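Local atomic coordinates of apical membrane antigen 1 (Babesia divergens, PDB entry 4APM), a protein that probably acts at the moving junction during host cell invasion by this apicomplexan parasite, as a calcium-binding surface antigen anchored in the membrane. Residues G230-F242 / V364-R376. Sequence-based numbering, arbitrary orientation.
Sequences GANGSCVAIESAF and VTNGYIEPRPRSR
C235 and V236 pair in parallel with G367 and Y368. C235 N donates to N366 O, and C235 O accepts from Y368 N at 2.7 Å. A237 N closes the run on Y368 O, with a longer bond of 3.1 Å. At the start of the pairing the N366 side chain joins in. Its CG lies anti to the backbone N (chi1 177°), and ND2 gives S234 OG a nearly straight bond of 2.9 Å in the amide plane. N366 OD1 is held separately by K396 N. A water bridges G233 O and N366 N.

V236 and Y368 share one face of the sheet. S234 CB meets the Y368 ring at its edge, in plane, 3.7 Å from CE1. R372 NH2 lies over the centre of one ring face, while NH1 makes a salt bridge with E385. V236 CG1 packs 4.0 Å from R372 CG. Beyond strand 367-368, P371 CD rests against A237 CB, and P371 CB against E239 CA.

On the other face, C235 SG forms a disulfide with C335. The A231–S234 type I' turn makes 225-231 and 234-237 a β-hairpin. Strand 367-368 lies beside 234-237 and runs parallel to it, adding a third strand to this antiparallel pair within a mixed β-sheet.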
loop_
_atom_site.group_PDB
_atom_site.type_symbol
_atom_site.label_atom_id
_atom_site.label_comp_id
_atom_site.label_asym_id
_atom_site.label_seq_id
_atom_site.Cartn_x
_atom_site.Cartn_y
_atom_site.Cartn_z
ATOM N N GLY A 230 20.390 1.810 2.014
ATOM C CA GLY A 230 21.769 1.465 2.310
ATOM C C GLY A 230 22.686 2.642 2.071
ATOM O O GLY A 230 22.550 3.364 1.074
ATOM N N ALA A 231 23.585 2.876 3.024
ATOM C CA ALA A 231 24.670 3.825 2.825
ATOM C C ALA A 231 25.860 3.485 3.709
ATOM O O ALA A 231 25.727 3.367 4.933
ATOM C CB ALA A 231 24.200 5.246 3.084
ATOM N N ASN A 232 27.020 3.310 3.077
ATOM C CA ASN A 232 28.277 3.100 3.797
ATOM C C ASN A 232 28.199 1.935 4.769
ATOM O O ASN A 232 28.711 2.022 5.882
ATOM C CB ASN A 232 28.679 4.370 4.550
ATOM C CG ASN A 232 29.292 5.418 3.645
ATOM O OD1 ASN A 232 30.022 6.296 4.104
ATOM N ND2 ASN A 232 29.017 5.319 2.347
ATOM N N GLY A 233 27.501 0.874 4.370
ATOM C CA GLY A 233 27.473 -0.377 5.137
ATOM C C GLY A 233 26.455 -0.396 6.271
ATOM O O GLY A 233 26.421 -1.327 7.072
ATOM N N SER A 234 25.626 0.638 6.336
ATOM C CA SER A 234 24.536 0.682 7.294
ATOM C C SER A 234 23.213 0.947 6.573
ATOM O O SER A 234 23.193 1.341 5.401
ATOM C CB SER A 234 24.798 1.774 8.326
ATOM O OG SER A 234 25.830 1.391 9.207
ATOM N N CYS A 235 22.110 0.754 7.281
ATOM C CA CYS A 235 20.818 1.170 6.778
ATOM C C CYS A 235 20.464 2.516 7.401
ATOM O O CYS A 235 20.412 2.647 8.639
ATOM C CB CYS A 235 19.751 0.103 7.084
ATOM S SG CYS A 235 18.101 0.497 6.424
ATOM N N VAL A 236 20.288 3.532 6.554
ATOM C CA VAL A 236 19.986 4.888 7.038
ATOM C C VAL A 236 18.506 5.269 6.783
ATOM O O VAL A 236 18.016 5.166 5.663
ATOM C CB VAL A 236 20.927 5.953 6.394
ATOM C CG1 VAL A 236 20.628 7.346 6.932
ATOM C CG2 VAL A 236 22.391 5.600 6.624
ATOM N N ALA A 237 17.813 5.708 7.836
ATOM C CA ALA A 237 16.438 6.179 7.739
ATOM C C ALA A 237 16.281 7.194 6.611
ATOM O O ALA A 237 17.099 8.123 6.477
ATOM C CB ALA A 237 15.998 6.787 9.064
ATOM N N ILE A 238 15.225 7.020 5.811
ATOM C CA ILE A 238 14.931 7.920 4.694
ATOM C C ILE A 238 14.251 9.197 5.199
ATOM O O ILE A 238 13.309 9.134 6.005
ATOM C CB ILE A 238 14.036 7.222 3.634
ATOM C CG1 ILE A 238 14.848 6.250 2.820
ATOM C CG2 ILE A 238 13.389 8.233 2.697
ATOM C CD1 ILE A 238 14.006 5.194 2.144
ATOM N N GLU A 239 14.694 10.347 4.692
ATOM C CA GLU A 239 14.152 11.648 5.110
ATOM C C GLU A 239 12.698 11.815 4.669
ATOM O O GLU A 239 12.275 11.283 3.637
ATOM C CB GLU A 239 14.992 12.795 4.541
ATOM C CG GLU A 239 15.019 12.805 3.024
ATOM C CD GLU A 239 15.592 14.084 2.446
ATOM O OE1 GLU A 239 15.963 14.998 3.226
ATOM O OE2 GLU A 239 15.643 14.180 1.200
ATOM N N SER A 240 11.936 12.552 5.458
ATOM C CA SER A 240 10.527 12.732 5.186
ATOM C C SER A 240 10.368 13.615 3.966
ATOM O O SER A 240 11.122 14.577 3.797
ATOM C CB SER A 240 9.861 13.386 6.385
ATOM O OG SER A 240 10.286 12.756 7.567
ATOM N N ALA A 241 9.399 13.291 3.112
ATOM C CA ALA A 241 8.899 14.260 2.140
ATOM C C ALA A 241 8.075 15.304 2.885
ATOM O O ALA A 241 8.172 16.499 2.619
ATOM C CB ALA A 241 8.050 13.568 1.060
ATOM N N PHE A 242 7.240 14.850 3.811
ATOM C CA PHE A 242 6.609 15.763 4.763
ATOM C C PHE A 242 6.197 14.948 5.955
ATOM O O PHE A 242 6.213 13.722 5.894
ATOM C CB PHE A 242 5.414 16.517 4.143
ATOM C CG PHE A 242 4.197 15.658 3.909
ATOM C CD1 PHE A 242 3.228 15.508 4.905
ATOM C CD2 PHE A 242 4.016 14.997 2.692
ATOM C CE1 PHE A 242 2.118 14.707 4.698
ATOM C CE2 PHE A 242 2.905 14.196 2.480
ATOM C CZ PHE A 242 1.954 14.045 3.486
ATOM N N VAL A 364 20.138 -9.020 9.276
ATOM C CA VAL A 364 20.825 -8.279 10.338
ATOM C C VAL A 364 21.781 -7.247 9.739
ATOM O O VAL A 364 22.614 -7.578 8.902
ATOM C CB VAL A 364 21.561 -9.225 11.333
ATOM C CG1 VAL A 364 22.156 -8.438 12.493
ATOM C CG2 VAL A 364 20.612 -10.288 11.875
ATOM N N THR A 365 21.592 -5.986 10.122
ATOM C CA THR A 365 22.421 -4.870 9.651
ATOM C C THR A 365 22.396 -3.770 10.721
ATOM O O THR A 365 21.517 -3.752 11.566
ATOM C CB THR A 365 21.895 -4.262 8.318
ATOM O OG1 THR A 365 20.522 -3.873 8.470
ATOM C CG2 THR A 365 22.020 -5.254 7.167
ATOM N N ASN A 366 23.364 -2.863 10.686
ATOM C CA ASN A 366 23.326 -1.680 11.541
ATOM C C ASN A 366 22.448 -0.537 10.946
ATOM O O ASN A 366 22.596 -0.181 9.772
ATOM C CB ASN A 366 24.759 -1.186 11.812
ATOM C CG ASN A 366 24.790 0.089 12.642
ATOM O OD1 ASN A 366 24.499 0.065 13.839
ATOM N ND2 ASN A 366 25.064 1.218 11.989
ATOM N N GLY A 367 21.547 0.025 11.751
ATOM C CA GLY A 367 20.650 1.074 11.259
ATOM C C GLY A 367 20.772 2.406 11.981
ATOM O O GLY A 367 20.988 2.441 13.200
ATOM N N TYR A 368 20.636 3.506 11.236
ATOM C CA TYR A 368 20.379 4.816 11.845
ATOM C C TYR A 368 18.897 5.117 11.859
ATOM O O TYR A 368 18.263 5.102 10.810
ATOM C CB TYR A 368 21.131 5.919 11.106
ATOM C CG TYR A 368 22.617 5.770 11.224
ATOM C CD1 TYR A 368 23.282 4.736 10.562
ATOM C CD2 TYR A 368 23.352 6.583 12.088
ATOM C CE1 TYR A 368 24.646 4.551 10.710
ATOM C CE2 TYR A 368 24.719 6.422 12.228
ATOM C CZ TYR A 368 25.362 5.400 11.536
ATOM O OH TYR A 368 26.719 5.215 11.684
ATOM N N ILE A 369 18.338 5.356 13.049
ATOM C CA ILE A 369 16.913 5.676 13.171
ATOM C C ILE A 369 16.520 7.056 12.600
ATOM O O ILE A 369 15.409 7.225 12.091
ATOM C CB ILE A 369 16.388 5.542 14.621
ATOM C CG1 ILE A 369 17.078 6.530 15.559
ATOM C CG2 ILE A 369 16.495 4.106 15.119
ATOM C CD1 ILE A 369 16.385 6.680 16.896
ATOM N N GLU A 370 17.415 8.040 12.717
ATOM C CA GLU A 370 17.131 9.406 12.260
ATOM C C GLU A 370 17.667 9.608 10.855
ATOM O O GLU A 370 18.790 9.215 10.551
ATOM C CB GLU A 370 17.766 10.456 13.187
ATOM C CG GLU A 370 16.962 10.822 14.424
ATOM C CD GLU A 370 15.709 11.613 14.101
ATOM O OE1 GLU A 370 15.815 12.675 13.444
ATOM O OE2 GLU A 370 14.611 11.173 14.511
ATOM N N PRO A 371 16.874 10.265 9.999
ATOM C CA PRO A 371 17.317 10.722 8.687
ATOM C C PRO A 371 18.556 11.608 8.745
ATOM O O PRO A 371 18.966 12.045 9.813
ATOM C CB PRO A 371 16.130 11.549 8.199
ATOM C CG PRO A 371 14.950 10.934 8.871
ATOM C CD PRO A 371 15.448 10.551 10.231
ATOM N N ARG A 372 19.111 11.927 7.589
ATOM C CA ARG A 372 20.058 13.033 7.502
ATOM C C ARG A 372 19.685 13.980 6.347
ATOM O O ARG A 372 20.290 13.927 5.270
ATOM C CB ARG A 372 21.487 12.499 7.346
ATOM C CG ARG A 372 21.668 11.060 7.796
ATOM C CD ARG A 372 22.947 10.901 8.599
ATOM N NE ARG A 372 23.690 9.711 8.208
ATOM C CZ ARG A 372 24.826 9.323 8.776
ATOM N NH1 ARG A 372 25.352 10.041 9.758
ATOM N NH2 ARG A 372 25.441 8.224 8.358
ATOM N N PRO A 373 18.654 14.820 6.551
ATOM C CA PRO A 373 18.249 15.719 5.471
ATOM C C PRO A 373 19.234 16.874 5.302
ATOM O O PRO A 373 19.992 17.181 6.224
ATOM C CB PRO A 373 16.877 16.241 5.935
ATOM C CG PRO A 373 16.808 15.977 7.412
ATOM C CD PRO A 373 18.003 15.159 7.829
ATOM N N ARG A 374 19.248 17.474 4.115
ATOM C CA ARG A 374 19.865 18.786 3.920
ATOM C C ARG A 374 19.496 19.723 5.079
ATOM O O ARG A 374 18.322 19.836 5.437
ATOM C CB ARG A 374 19.411 19.391 2.580
ATOM C CG ARG A 374 19.850 18.601 1.354
ATOM C CD ARG A 374 18.758 18.549 0.289
ATOM N NE ARG A 374 19.228 17.889 -0.926
ATOM C CZ ARG A 374 20.010 18.463 -1.840
ATOM N NH1 ARG A 374 20.391 19.723 -1.694
ATOM N NH2 ARG A 374 20.409 17.777 -2.906
ATOM N N SER A 375 20.495 20.359 5.690
ATOM C CA SER A 375 20.235 21.315 6.784
ATOM C C SER A 375 21.355 22.326 7.068
ATOM O O SER A 375 22.536 22.001 6.995
ATOM C CB SER A 375 19.882 20.579 8.072
ATOM O OG SER A 375 19.132 21.420 8.928
ATOM N N ARG A 376 20.966 23.549 7.425
ATOM C CA ARG A 376 21.912 24.531 7.977
ATOM C C ARG A 376 21.746 24.682 9.502
ATOM O O ARG A 376 21.818 25.787 10.042
ATOM C CB ARG A 376 21.788 25.877 7.249
ATOM C CG ARG A 376 22.264 25.829 5.803
ATOM C CD ARG A 376 22.145 27.177 5.121
ATOM N NE ARG A 376 22.599 27.140 3.742
ATOM C CZ ARG A 376 21.801 26.908 2.702
ATOM N NH1 ARG A 376 20.506 26.675 2.888
ATOM N NH2 ARG A 376 22.300 26.902 1.473
HETATM O O HOH W 1 25.602 -3.150 8.671
#